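Long-range contacts in protein toll (Drosophila melanogaster, PDB 4LXR), which binds the cleaved, activated cytokine spaetzle C-106 through its leucine-rich-repeat ectodomain and so switches on Toll signalling in dorsal-ventral patterning and antifungal immunity: residues M502-R508 / D530-L536; C538-L543 / T588-P592; V461-N467 / E488-S494. All blocks are in the same frame, centred on the assembly; numbering follows the deposited sequence. Where two conformers were deposited one is given.

Interaction 1 of 3, residues M502-R508 / D530-L536; sequences MTHNKIR and DLNDNPL. With NAG (2-acetamido-2-deoxy-beta-D-glucopyranose), chain F; NAG (2-acetamido-2-deoxy-beta-D-glucopyranose), chain B; NAG (2-acetamido-2-deoxy-beta-D-glucopyranose), chain M.
This is a loop-on-loop contact between successive turns of the leucine-rich-repeat solenoid, past parallel strands 499-501 and 527-530, where the asparagine ladder runs. The loops run in the same direction with T503 opposite N532 (CA atoms 5.0 Å apart), H504 opposite D533 (5.1 Å) and R508 opposite L536 (4.1 Å); H504 and D533 take positive phi and psi. M502 N donates to D530 O at 2.9 Å, continuing the strand pairing. N534 is the ladder asparagine (chi1 m): its ND2 donates to M502 O (2.8 Å) and L531 O (3.1 Å), while its OD1 accepts a weak hydrogen bond from I507 N (3.3 Å). N505 holds the equivalent place one turn earlier, ND2 bonded to L477 O and OD1 to I482 N; its ND2 also reaches T503 O (3.2 Å). D530 OD1 closes an Asx turn on N532 N (3.1 Å). D533 CB lies over the H504 ring face, 3.6 Å from its centroid. P535, centre of an inverse gamma turn, sets its CG over one face of the R508 guanidinium (CG to CG 4.0 Å). H504 NE2 donates to NAG O7 of chain B (3.2 Å) and D530 OD2 accepts from NAG N2 of chain F (2.8 Å); D533 forms a salt bridge with R567. Buried amides satisfy the turning backbone, while H504 and D530 hydrogen-bond the neighbouring glycan.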
loop_
_atom_site.group_PDB
_atom_site.type_symbol
_atom_site.label_atom_id
_atom_site.label_comp_id
_atom_site.label_asym_id
_atom_site.label_seq_id
_atom_site.Cartn_x
_atom_site.Cartn_y
_atom_site.Cartn_z
ATOM N N MET A 502 6.721 -9.020 -12.539
ATOM C CA MET A 502 6.704 -10.452 -12.843
ATOM C C MET A 502 7.323 -11.264 -11.723
ATOM O O MET A 502 7.857 -12.352 -11.964
ATOM C CB MET A 502 7.424 -10.764 -14.150
ATOM C CG MET A 502 6.835 -10.093 -15.361
ATOM S SD MET A 502 7.639 -10.774 -16.814
ATOM C CE MET A 502 7.273 -9.539 -18.053
ATOM N N THR A 503 7.254 -10.733 -10.505
ATOM C CA THR A 503 7.765 -11.439 -9.338
ATOM C C THR A 503 6.891 -12.621 -8.969
ATOM O O THR A 503 5.700 -12.639 -9.271
ATOM C CB THR A 503 7.857 -10.531 -8.113
ATOM O OG1 THR A 503 6.558 -10.024 -7.794
ATOM C CG2 THR A 503 8.800 -9.376 -8.378
ATOM N N HIS A 504 7.506 -13.608 -8.325
ATOM C CA HIS A 504 6.798 -14.771 -7.800
ATOM C C HIS A 504 6.037 -15.552 -8.860
ATOM O O HIS A 504 4.976 -16.106 -8.589
ATOM C CB HIS A 504 5.869 -14.374 -6.650
ATOM C CG HIS A 504 6.597 -13.895 -5.433
ATOM N ND1 HIS A 504 6.921 -14.728 -4.386
ATOM C CD2 HIS A 504 7.081 -12.673 -5.108
ATOM C CE1 HIS A 504 7.567 -14.039 -3.463
ATOM N NE2 HIS A 504 7.681 -12.791 -3.878
ATOM N N ASN A 505 6.585 -15.587 -10.068
ATOM C CA ASN A 505 6.078 -16.485 -11.088
ATOM C C ASN A 505 6.824 -17.822 -11.041
ATOM O O ASN A 505 7.364 -18.192 -9.993
ATOM C CB ASN A 505 6.128 -15.821 -12.468
ATOM C CG ASN A 505 4.885 -14.976 -12.746
ATOM O OD1 ASN A 505 4.011 -15.372 -13.518
ATOM N ND2 ASN A 505 4.787 -13.828 -12.085
ATOM N N LYS A 506 6.848 -18.541 -12.159
ATOM C CA LYS A 506 7.517 -19.838 -12.223
ATOM C C LYS A 506 8.684 -19.780 -13.212
ATOM O O LYS A 506 9.015 -20.774 -13.857
ATOM C CB LYS A 506 6.525 -20.924 -12.645
ATOM C CG LYS A 506 5.307 -21.080 -11.710
ATOM C CD LYS A 506 5.712 -21.696 -10.377
ATOM C CE LYS A 506 4.510 -22.219 -9.594
ATOM N NZ LYS A 506 4.015 -21.247 -8.564
ATOM N N ILE A 507 9.290 -18.601 -13.320
ATOM C CA ILE A 507 10.310 -18.315 -14.329
ATOM C C ILE A 507 11.607 -19.065 -14.046
ATOM O O ILE A 507 12.387 -18.659 -13.196
ATOM C CB ILE A 507 10.569 -16.789 -14.422
ATOM C CG1 ILE A 507 9.285 -16.072 -14.877
ATOM C CG2 ILE A 507 11.726 -16.484 -15.367
ATOM C CD1 ILE A 507 9.319 -14.552 -14.724
ATOM N N ARG A 508 11.824 -20.160 -14.765
ATOM C CA ARG A 508 13.013 -20.987 -14.559
ATOM C C ARG A 508 14.125 -20.676 -15.558
ATOM O O ARG A 508 15.306 -20.708 -15.211
ATOM C CB ARG A 508 12.643 -22.475 -14.552
ATOM C CG ARG A 508 11.869 -22.843 -13.296
ATOM C CD ARG A 508 11.551 -24.321 -13.176
ATOM N NE ARG A 508 10.926 -24.598 -11.885
ATOM C CZ ARG A 508 9.635 -24.424 -11.624
ATOM N NH1 ARG A 508 8.815 -23.976 -12.568
ATOM N NH2 ARG A 508 9.163 -24.700 -10.418
ATOM N N ASP A 530 10.054 -6.008 -13.050
ATOM C CA ASP A 530 10.530 -6.613 -11.814
ATOM C C ASP A 530 10.555 -8.136 -11.927
ATOM O O ASP A 530 9.510 -8.769 -12.007
ATOM C CB ASP A 530 9.643 -6.179 -10.645
ATOM C CG ASP A 530 10.277 -6.465 -9.302
ATOM O OD1 ASP A 530 11.161 -7.346 -9.238
ATOM O OD2 ASP A 530 9.893 -5.815 -8.309
ATOM N N LEU A 531 11.753 -8.717 -11.910
ATOM C CA LEU A 531 11.926 -10.158 -12.090
ATOM C C LEU A 531 12.301 -10.889 -10.804
ATOM O O LEU A 531 12.658 -12.068 -10.840
ATOM C CB LEU A 531 12.989 -10.434 -13.152
ATOM C CG LEU A 531 12.674 -9.949 -14.566
ATOM C CD1 LEU A 531 13.843 -10.255 -15.520
ATOM C CD2 LEU A 531 11.362 -10.577 -15.055
ATOM N N ASN A 532 12.221 -10.192 -9.675
ATOM C CA ASN A 532 12.605 -10.758 -8.381
ATOM C C ASN A 532 11.798 -11.991 -7.982
ATOM O O ASN A 532 10.667 -12.173 -8.434
ATOM C CB ASN A 532 12.486 -9.695 -7.285
ATOM C CG ASN A 532 13.627 -8.690 -7.320
ATOM O OD1 ASN A 532 14.665 -8.942 -7.935
ATOM N ND2 ASN A 532 13.445 -7.552 -6.651
ATOM N N ASP A 533 12.387 -12.830 -7.131
ATOM C CA ASP A 533 11.674 -13.969 -6.541
ATOM C C ASP A 533 11.118 -14.949 -7.566
ATOM O O ASP A 533 9.966 -15.375 -7.474
ATOM C CB ASP A 533 10.536 -13.490 -5.631
ATOM C CG ASP A 533 11.029 -12.648 -4.481
ATOM O OD1 ASP A 533 11.599 -13.218 -3.526
ATOM O OD2 ASP A 533 10.841 -11.415 -4.528
ATOM N N ASN A 534 11.935 -15.295 -8.546
ATOM C CA ASN A 534 11.597 -16.356 -9.470
ATOM C C ASN A 534 12.572 -17.524 -9.324
ATOM O O ASN A 534 13.733 -17.320 -8.958
ATOM C CB ASN A 534 11.569 -15.812 -10.894
ATOM C CG ASN A 534 10.226 -15.201 -11.243
ATOM O OD1 ASN A 534 9.234 -15.919 -11.391
ATOM N ND2 ASN A 534 10.184 -13.877 -11.379
ATOM N N PRO A 535 12.102 -18.758 -9.582
ATOM C CA PRO A 535 12.938 -19.955 -9.379
ATOM C C PRO A 535 13.946 -20.230 -10.516
ATOM O O PRO A 535 13.941 -21.301 -11.120
ATOM C CB PRO A 535 11.898 -21.083 -9.283
ATOM C CG PRO A 535 10.760 -20.609 -10.141
ATOM C CD PRO A 535 10.714 -19.102 -9.947
ATOM N N LEU A 536 14.824 -19.275 -10.782
ATOM C CA LEU A 536 15.705 -19.346 -11.946
ATOM C C LEU A 536 16.687 -20.515 -11.906
ATOM O O LEU A 536 17.359 -20.740 -10.894
ATOM C CB LEU A 536 16.472 -18.034 -12.088
ATOM C CG LEU A 536 17.161 -17.793 -13.427
ATOM C CD1 LEU A 536 16.125 -17.654 -14.538
ATOM C CD2 LEU A 536 18.043 -16.563 -13.343
HETATM C C1 NAG F . 6.172 -6.473 -7.393
HETATM C C2 NAG F . 6.746 -5.214 -6.724
HETATM C C3 NAG F . 7.593 -5.584 -5.499
HETATM C C4 NAG F . 6.869 -6.576 -4.595
HETATM C C5 NAG F . 6.344 -7.737 -5.429
HETATM C C6 NAG F . 5.566 -8.756 -4.627
HETATM C C7 NAG F . 7.342 -3.155 -7.935
HETATM C C8 NAG F . 6.240 -2.486 -7.171
HETATM N N2 NAG F . 7.538 -4.451 -7.672
HETATM O O3 NAG F . 7.897 -4.395 -4.780
HETATM O O4 NAG F . 7.773 -7.153 -3.655
HETATM O O5 NAG F . 5.468 -7.235 -6.442
HETATM O O6 NAG F . 4.382 -8.186 -4.088
HETATM O O7 NAG F . 8.033 -2.549 -8.746
HETATM C C1 NAG B . 8.062 -6.420 -2.456
HETATM C C2 NAG B . 8.572 -7.433 -1.438
HETATM C C3 NAG B . 8.971 -6.733 -0.143
HETATM C C4 NAG B . 9.940 -5.585 -0.412
HETATM C C5 NAG B . 9.409 -4.670 -1.515
HETATM C C6 NAG B . 10.418 -3.635 -1.957
HETATM C C7 NAG B . 7.576 -9.669 -1.735
HETATM C C8 NAG B . 6.481 -10.597 -1.302
HETATM N N2 NAG B . 7.573 -8.460 -1.165
HETATM O O3 NAG B . 9.551 -7.682 0.745
HETATM O O4 NAG B . 10.071 -4.811 0.776
HETATM O O5 NAG B . 9.065 -5.434 -2.679
HETATM O O6 NAG B . 10.139 -3.156 -3.266
HETATM O O7 NAG B . 8.413 -9.998 -2.575
HETATM C C1 NAG M . 0.027 -22.484 -11.699
HETATM C C2 NAG M . -0.397 -23.186 -10.390
HETATM C C3 NAG M . -1.802 -23.804 -10.501
HETATM C C4 NAG M . -1.995 -24.587 -11.799
HETATM C C5 NAG M . -1.372 -23.864 -12.991
HETATM C C6 NAG M . -2.301 -23.754 -14.176
HETATM C C7 NAG M . 1.173 -24.173 -8.779
HETATM C C8 NAG M . 2.162 -25.271 -8.520
HETATM N N2 NAG M . 0.582 -24.187 -9.977
HETATM O O3 NAG M . -2.806 -22.803 -10.356
HETATM O O4 NAG M . -1.447 -25.896 -11.680
HETATM O O5 NAG M . -1.033 -22.529 -12.613
HETATM O O6 NAG M . -1.592 -23.387 -15.351
HETATM O O7 NAG M . 0.921 -23.312 -7.939
#

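Interaction 2 of 3, residues C538-L543 / T588-P592; sequences CDCTIL and TLICP
L589, C591 and C540 make most of this contact, which closes the first LRRCT cap of the Toll ectodomain. The C540-C591 disulfide has an SG-SG distance of 2.0 Å and chi3 of -106°; chi1 is p at C540 and m at C591. It fastens the turn at the start of the cap to the chain leaving it, and the nearest CA pair is C540 with I590, 4.4 Å apart. L589 (chi1 m, chi2 t) reaches into the bend of 538-543: its CD2 meets C538 CB at 4.2 Å, and its CD1 meets I542 CG1 at 4.2 Å, L543 CD1 at 4.3 Å and L543 CA at 3.6 Å. L589 CB also lies 3.5 Å from D539 O, and L589 O receives a CA-H...O contact from C540 CA at 3.5 Å. A water bridges the two backbones, donating to C538 O (2.5 Å) and accepting from I590 N (3.0 Å). The bend is shaped from within: D539 (chi1 p) forms an Asx turn, its OD1 accepting from T541 N at 3.1 Å and, very short, from T541 OG1 at 2.5 Å, while I542 N bonds to D539 O at 3.3 Å. Paired cysteines in a CxC arrangement are characteristic of LRRCT modules; here C538 makes the other disulfide, with C570. I542 stands at the N-cap of helix 543-549, so the bend leads from strand 536-537 into that helix. Strand 590-592, in turn, pairs antiparallel with strand 609-613 through C591 and V612, forming the edge of the following sheet.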
loop_
_atom_site.group_PDB
_atom_site.type_symbol
_atom_site.label_atom_id
_atom_site.label_comp_id
_atom_site.label_asym_id
_atom_site.label_seq_id
_atom_site.Cartn_x
_atom_site.Cartn_y
_atom_site.Cartn_z
ATOM N N CYS A 538 20.073 -21.637 -12.983
ATOM C CA CYS A 538 21.297 -20.986 -13.440
ATOM C C CYS A 538 22.259 -21.957 -14.118
ATOM O O CYS A 538 23.244 -22.398 -13.524
ATOM C CB CYS A 538 21.980 -20.257 -12.288
ATOM S SG CYS A 538 20.972 -18.926 -11.606
ATOM N N ASP A 539 21.941 -22.287 -15.367
ATOM C CA ASP A 539 22.766 -23.149 -16.195
ATOM C C ASP A 539 23.254 -22.383 -17.429
ATOM O O ASP A 539 23.049 -21.172 -17.532
ATOM C CB ASP A 539 22.035 -24.457 -16.559
ATOM C CG ASP A 539 20.713 -24.237 -17.294
ATOM O OD1 ASP A 539 20.477 -23.150 -17.859
ATOM O OD2 ASP A 539 19.898 -25.184 -17.319
ATOM N N CYS A 540 23.902 -23.078 -18.358
ATOM C CA CYS A 540 24.492 -22.422 -19.524
ATOM C C CYS A 540 23.479 -21.640 -20.375
ATOM O O CYS A 540 23.866 -20.826 -21.223
ATOM C CB CYS A 540 25.232 -23.446 -20.387
ATOM S SG CYS A 540 24.177 -24.732 -21.083
ATOM N N THR A 541 22.185 -21.865 -20.131
ATOM C CA THR A 541 21.135 -21.297 -20.987
ATOM C C THR A 541 20.761 -19.849 -20.653
ATOM O O THR A 541 20.032 -19.207 -21.413
ATOM C CB THR A 541 19.849 -22.178 -21.013
ATOM O OG1 THR A 541 19.215 -22.150 -19.729
ATOM C CG2 THR A 541 20.189 -23.618 -21.367
ATOM N N ILE A 542 21.257 -19.333 -19.532
ATOM C CA ILE A 542 20.925 -17.970 -19.134
ATOM C C ILE A 542 22.123 -17.047 -19.238
ATOM O O ILE A 542 22.137 -15.967 -18.630
ATOM C CB ILE A 542 20.332 -17.889 -17.697
ATOM C CG1 ILE A 542 21.378 -18.259 -16.649
ATOM C CG2 ILE A 542 19.100 -18.776 -17.571
ATOM C CD1 ILE A 542 21.011 -17.824 -15.252
ATOM N N LEU A 543 23.114 -17.472 -20.028
ATOM C CA LEU A 543 24.392 -16.768 -20.145
ATOM C C LEU A 543 24.234 -15.293 -20.492
ATOM O O LEU A 543 24.742 -14.427 -19.786
ATOM C CB LEU A 543 25.300 -17.442 -21.184
ATOM C CG LEU A 543 26.513 -16.607 -21.617
ATOM C CD1 LEU A 543 27.463 -16.361 -20.450
ATOM C CD2 LEU A 543 27.241 -17.256 -22.788
ATOM N N THR A 588 30.668 -20.011 -14.854
ATOM C CA THR A 588 30.121 -20.974 -13.903
ATOM C C THR A 588 28.850 -21.597 -14.450
ATOM O O THR A 588 28.401 -22.640 -13.972
ATOM C CB THR A 588 29.766 -20.306 -12.563
ATOM O OG1 THR A 588 30.724 -19.286 -12.264
ATOM C CG2 THR A 588 29.760 -21.331 -11.441
ATOM N N LEU A 589 28.265 -20.943 -15.446
ATOM C CA LEU A 589 26.991 -21.379 -15.999
ATOM C C LEU A 589 27.206 -22.587 -16.890
ATOM O O LEU A 589 27.662 -22.453 -18.022
ATOM C CB LEU A 589 26.350 -20.249 -16.797
ATOM C CG LEU A 589 26.103 -18.952 -16.022
ATOM C CD1 LEU A 589 25.572 -17.885 -16.953
ATOM C CD2 LEU A 589 25.133 -19.183 -14.875
ATOM N N ILE A 590 26.885 -23.769 -16.382
ATOM C CA ILE A 590 27.149 -24.984 -17.139
ATOM C C ILE A 590 25.922 -25.862 -17.359
ATOM O O ILE A 590 24.966 -25.846 -16.579
ATOM C CB ILE A 590 28.273 -25.824 -16.496
ATOM C CG1 ILE A 590 27.863 -26.283 -15.093
ATOM C CG2 ILE A 590 29.595 -25.032 -16.487
ATOM C CD1 ILE A 590 28.853 -27.253 -14.454
ATOM N N CYS A 591 25.963 -26.617 -18.449
ATOM C CA CYS A 591 24.954 -27.624 -18.730
ATOM C C CYS A 591 25.632 -28.984 -18.895
ATOM O O CYS A 591 26.534 -29.136 -19.720
ATOM C CB CYS A 591 24.167 -27.255 -19.989
ATOM S SG CYS A 591 23.046 -25.831 -19.781
ATOM N N PRO A 592 25.213 -29.973 -18.095
ATOM C CA PRO A 592 25.789 -31.322 -18.161
ATOM C C PRO A 592 25.652 -31.972 -19.543
ATOM O O PRO A 592 24.783 -31.608 -20.333
ATOM C CB PRO A 592 24.967 -32.102 -17.126
ATOM C CG PRO A 592 24.479 -31.060 -16.165
ATOM C CD PRO A 592 24.240 -29.833 -16.996
HETATM O O HOH W 1 25.379 -23.628 -13.796
#

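Interaction 3 of 3, residues V461-N467 / E488-S494; sequences VYNDWKN and EDLAFLS
The short helix 463-467 on one repeat lies against the irregular chain 488-494 of the next, two neighbouring coils on the non-strand side of the leucine-rich-repeat solenoid. The second segment begins with the end of a 3-10 turn (488-489) and passes through an inverse gamma turn centred on A491 before F492 extends (phi/psi -81/134). K466 and F492 approach most closely, CA to CA 4.0 Å, and V461 faces D489 at 6.0 Å. At the helix end L493 N donates to K466 O at 2.8 Å. F492 (chi1 m, chi2 -90°) packs inward against strand 527-530 at V527. K466 CG covers one face of the F492 ring, 4.1 Å from the centroid, W465 O sits at the ring edge, 3.6 Å from F492 CD1, and V461 CG1 touches F492 CZ at 3.7 Å. N467 ND2 bonds back to N463 OD1 (2.9 Å). D489 OD2 accepts from G486 N. K466 (chi1 m, chi2 t, chi3 m) donates from NZ to E488 O at 3.1 Å; K466 NZ also gives a hydrogen bond at 2.9 Å to a water that donates to V461 O and D489 OD1, both at 2.7 Å.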
loop_
_atom_site.group_PDB
_atom_site.type_symbol
_atom_site.label_atom_id
_atom_site.label_comp_id
_atom_site.label_asym_id
_atom_site.label_seq_id
_atom_site.Cartn_x
_atom_site.Cartn_y
_atom_site.Cartn_z
ATOM N N VAL A 461 2.775 -13.578 -21.636
ATOM C CA VAL A 461 2.629 -12.147 -21.883
ATOM C C VAL A 461 1.959 -11.916 -23.239
ATOM O O VAL A 461 2.604 -12.032 -24.274
ATOM C CB VAL A 461 3.998 -11.439 -21.874
ATOM C CG1 VAL A 461 3.822 -9.972 -22.138
ATOM C CG2 VAL A 461 4.710 -11.675 -20.547
ATOM N N TYR A 462 0.667 -11.594 -23.226
ATOM C CA TYR A 462 -0.128 -11.459 -24.454
ATOM C C TYR A 462 0.275 -10.309 -25.373
ATOM O O TYR A 462 0.901 -9.347 -24.943
ATOM C CB TYR A 462 -1.631 -11.378 -24.116
ATOM C CG TYR A 462 -2.207 -12.722 -23.758
ATOM C CD1 TYR A 462 -1.915 -13.321 -22.534
ATOM C CD2 TYR A 462 -3.019 -13.412 -24.655
ATOM C CE1 TYR A 462 -2.423 -14.572 -22.210
ATOM C CE2 TYR A 462 -3.546 -14.657 -24.332
ATOM C CZ TYR A 462 -3.240 -15.233 -23.113
ATOM O OH TYR A 462 -3.755 -16.470 -22.798
ATOM N N ASN A 463 -0.112 -10.413 -26.640
ATOM C CA ASN A 463 0.282 -9.451 -27.671
ATOM C C ASN A 463 -0.231 -8.033 -27.444
ATOM O O ASN A 463 0.517 -7.062 -27.592
ATOM C CB ASN A 463 -0.157 -9.938 -29.056
ATOM C CG ASN A 463 0.095 -8.907 -30.143
ATOM O OD1 ASN A 463 1.210 -8.775 -30.645
ATOM N ND2 ASN A 463 -0.946 -8.168 -30.512
ATOM N N ASP A 464 -1.508 -7.912 -27.095
ATOM C CA ASP A 464 -2.103 -6.592 -26.919
ATOM C C ASP A 464 -1.459 -5.818 -25.776
ATOM O O ASP A 464 -1.400 -4.591 -25.827
ATOM C CB ASP A 464 -3.622 -6.677 -26.729
ATOM C CG ASP A 464 -4.023 -7.701 -25.688
ATOM O OD1 ASP A 464 -3.541 -8.858 -25.767
ATOM O OD2 ASP A 464 -4.825 -7.347 -24.796
ATOM N N TRP A 465 -0.968 -6.527 -24.758
ATOM C CA TRP A 465 -0.364 -5.853 -23.603
ATOM C C TRP A 465 0.918 -5.151 -24.028
ATOM O O TRP A 465 1.303 -4.129 -23.455
ATOM C CB TRP A 465 -0.073 -6.831 -22.454
ATOM C CG TRP A 465 -1.277 -7.599 -21.954
ATOM C CD1 TRP A 465 -2.591 -7.322 -22.198
ATOM C CD2 TRP A 465 -1.263 -8.775 -21.131
ATOM N NE1 TRP A 465 -3.395 -8.256 -21.590
ATOM C CE2 TRP A 465 -2.603 -9.157 -20.926
ATOM C CE3 TRP A 465 -0.248 -9.544 -20.556
ATOM C CZ2 TRP A 465 -2.954 -10.277 -20.168
ATOM C CZ3 TRP A 465 -0.595 -10.662 -19.809
ATOM C CH2 TRP A 465 -1.937 -11.013 -19.618
ATOM N N LYS A 466 1.578 -5.701 -25.043
ATOM C CA LYS A 466 2.841 -5.140 -25.510
ATOM C C LYS A 466 2.626 -4.103 -26.603
ATOM O O LYS A 466 3.337 -3.101 -26.670
ATOM C CB LYS A 466 3.760 -6.244 -26.055
ATOM C CG LYS A 466 4.288 -7.238 -25.030
ATOM C CD LYS A 466 5.187 -8.273 -25.708
ATOM C CE LYS A 466 4.402 -9.049 -26.762
ATOM N NZ LYS A 466 5.116 -10.221 -27.307
ATOM N N ASN A 467 1.654 -4.356 -27.474
ATOM C CA ASN A 467 1.585 -3.625 -28.735
ATOM C C ASN A 467 0.331 -2.792 -28.943
ATOM O O ASN A 467 0.308 -1.917 -29.808
ATOM C CB ASN A 467 1.764 -4.589 -29.906
ATOM C CG ASN A 467 3.103 -5.298 -29.870
ATOM O OD1 ASN A 467 4.146 -4.672 -29.666
ATOM N ND2 ASN A 467 3.080 -6.614 -30.060
ATOM N N GLU A 488 11.328 -11.148 -26.567
ATOM C CA GLU A 488 10.012 -10.782 -27.094
ATOM C C GLU A 488 8.977 -10.584 -25.989
ATOM O O GLU A 488 7.998 -9.858 -26.176
ATOM C CB GLU A 488 9.502 -11.841 -28.075
ATOM C CG GLU A 488 10.380 -12.047 -29.285
ATOM C CD GLU A 488 11.168 -13.351 -29.221
ATOM O OE1 GLU A 488 11.403 -13.866 -28.104
ATOM O OE2 GLU A 488 11.546 -13.864 -30.297
ATOM N N ASP A 489 9.177 -11.245 -24.851
ATOM C CA ASP A 489 8.237 -11.134 -23.731
ATOM C C ASP A 489 8.390 -9.802 -22.996
ATOM O O ASP A 489 7.504 -9.408 -22.240
ATOM C CB ASP A 489 8.416 -12.291 -22.744
ATOM C CG ASP A 489 8.104 -13.646 -23.360
ATOM O OD1 ASP A 489 7.181 -13.734 -24.200
ATOM O OD2 ASP A 489 8.785 -14.628 -22.997
ATOM N N LEU A 490 9.516 -9.118 -23.222
ATOM C CA LEU A 490 9.783 -7.835 -22.572
ATOM C C LEU A 490 9.609 -6.652 -23.513
ATOM O O LEU A 490 9.877 -5.516 -23.130
ATOM C CB LEU A 490 11.204 -7.787 -21.987
ATOM C CG LEU A 490 11.728 -8.915 -21.090
ATOM C CD1 LEU A 490 13.222 -8.736 -20.886
ATOM C CD2 LEU A 490 11.010 -8.984 -19.749
ATOM N N ALA A 491 9.157 -6.902 -24.737
ATOM C CA ALA A 491 9.073 -5.826 -25.726
ATOM C C ALA A 491 7.773 -5.014 -25.661
ATOM O O ALA A 491 7.010 -4.983 -26.630
ATOM C CB ALA A 491 9.304 -6.370 -27.137
ATOM N N PHE A 492 7.540 -4.348 -24.530
ATOM C CA PHE A 492 6.343 -3.519 -24.350
ATOM C C PHE A 492 6.559 -2.155 -25.013
ATOM O O PHE A 492 7.595 -1.527 -24.809
ATOM C CB PHE A 492 6.028 -3.314 -22.861
ATOM C CG PHE A 492 5.758 -4.585 -22.101
ATOM C CD1 PHE A 492 4.466 -5.089 -21.997
ATOM C CD2 PHE A 492 6.787 -5.267 -21.472
ATOM C CE1 PHE A 492 4.213 -6.256 -21.291
ATOM C CE2 PHE A 492 6.537 -6.443 -20.761
ATOM C CZ PHE A 492 5.242 -6.933 -20.669
ATOM N N LEU A 493 5.574 -1.688 -25.777
ATOM C CA LEU A 493 5.731 -0.466 -26.571
ATOM C C LEU A 493 5.170 0.796 -25.905
ATOM O O LEU A 493 5.247 1.889 -26.471
ATOM C CB LEU A 493 5.089 -0.643 -27.952
ATOM C CG LEU A 493 5.950 -1.154 -29.113
ATOM C CD1 LEU A 493 6.888 -2.277 -28.686
ATOM C CD2 LEU A 493 5.047 -1.605 -30.253
ATOM N N SER A 494 4.615 0.656 -24.708
ATOM C CA SER A 494 4.017 1.805 -24.026
ATOM C C SER A 494 5.021 2.913 -23.664
ATOM O O SER A 494 6.121 2.648 -23.175
ATOM C CB SER A 494 3.248 1.363 -22.780
ATOM O OG SER A 494 2.842 2.497 -22.038
HETATM O O HOH W 2 5.126 -12.183 -25.139
#

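How the interactions relate
Interactions 3, 1 and 2 follow one another along the chain, from the last repeats of the long solenoid into its C-terminal cap. Interaction 1 is the most buried and is held by backbone and asparagine amides, with glycan at one edge; interaction 3, partly buried, joins coils on the non-strand side through a lysine, a phenylalanine and water. The M502 methyl of interaction 1 packs on interaction 3, CE lying 4.1 Å from L490 CD2 and 4.2 Å from F492 CE2. Interaction 2, also partly buried, swaps ladder bonding for a disulfide, and touches interaction 1 where L536 CD2 meets I542 CD1 at 3.7 Å. Interactions 2 and 3 stay about 12 Å apart at their nearest atoms.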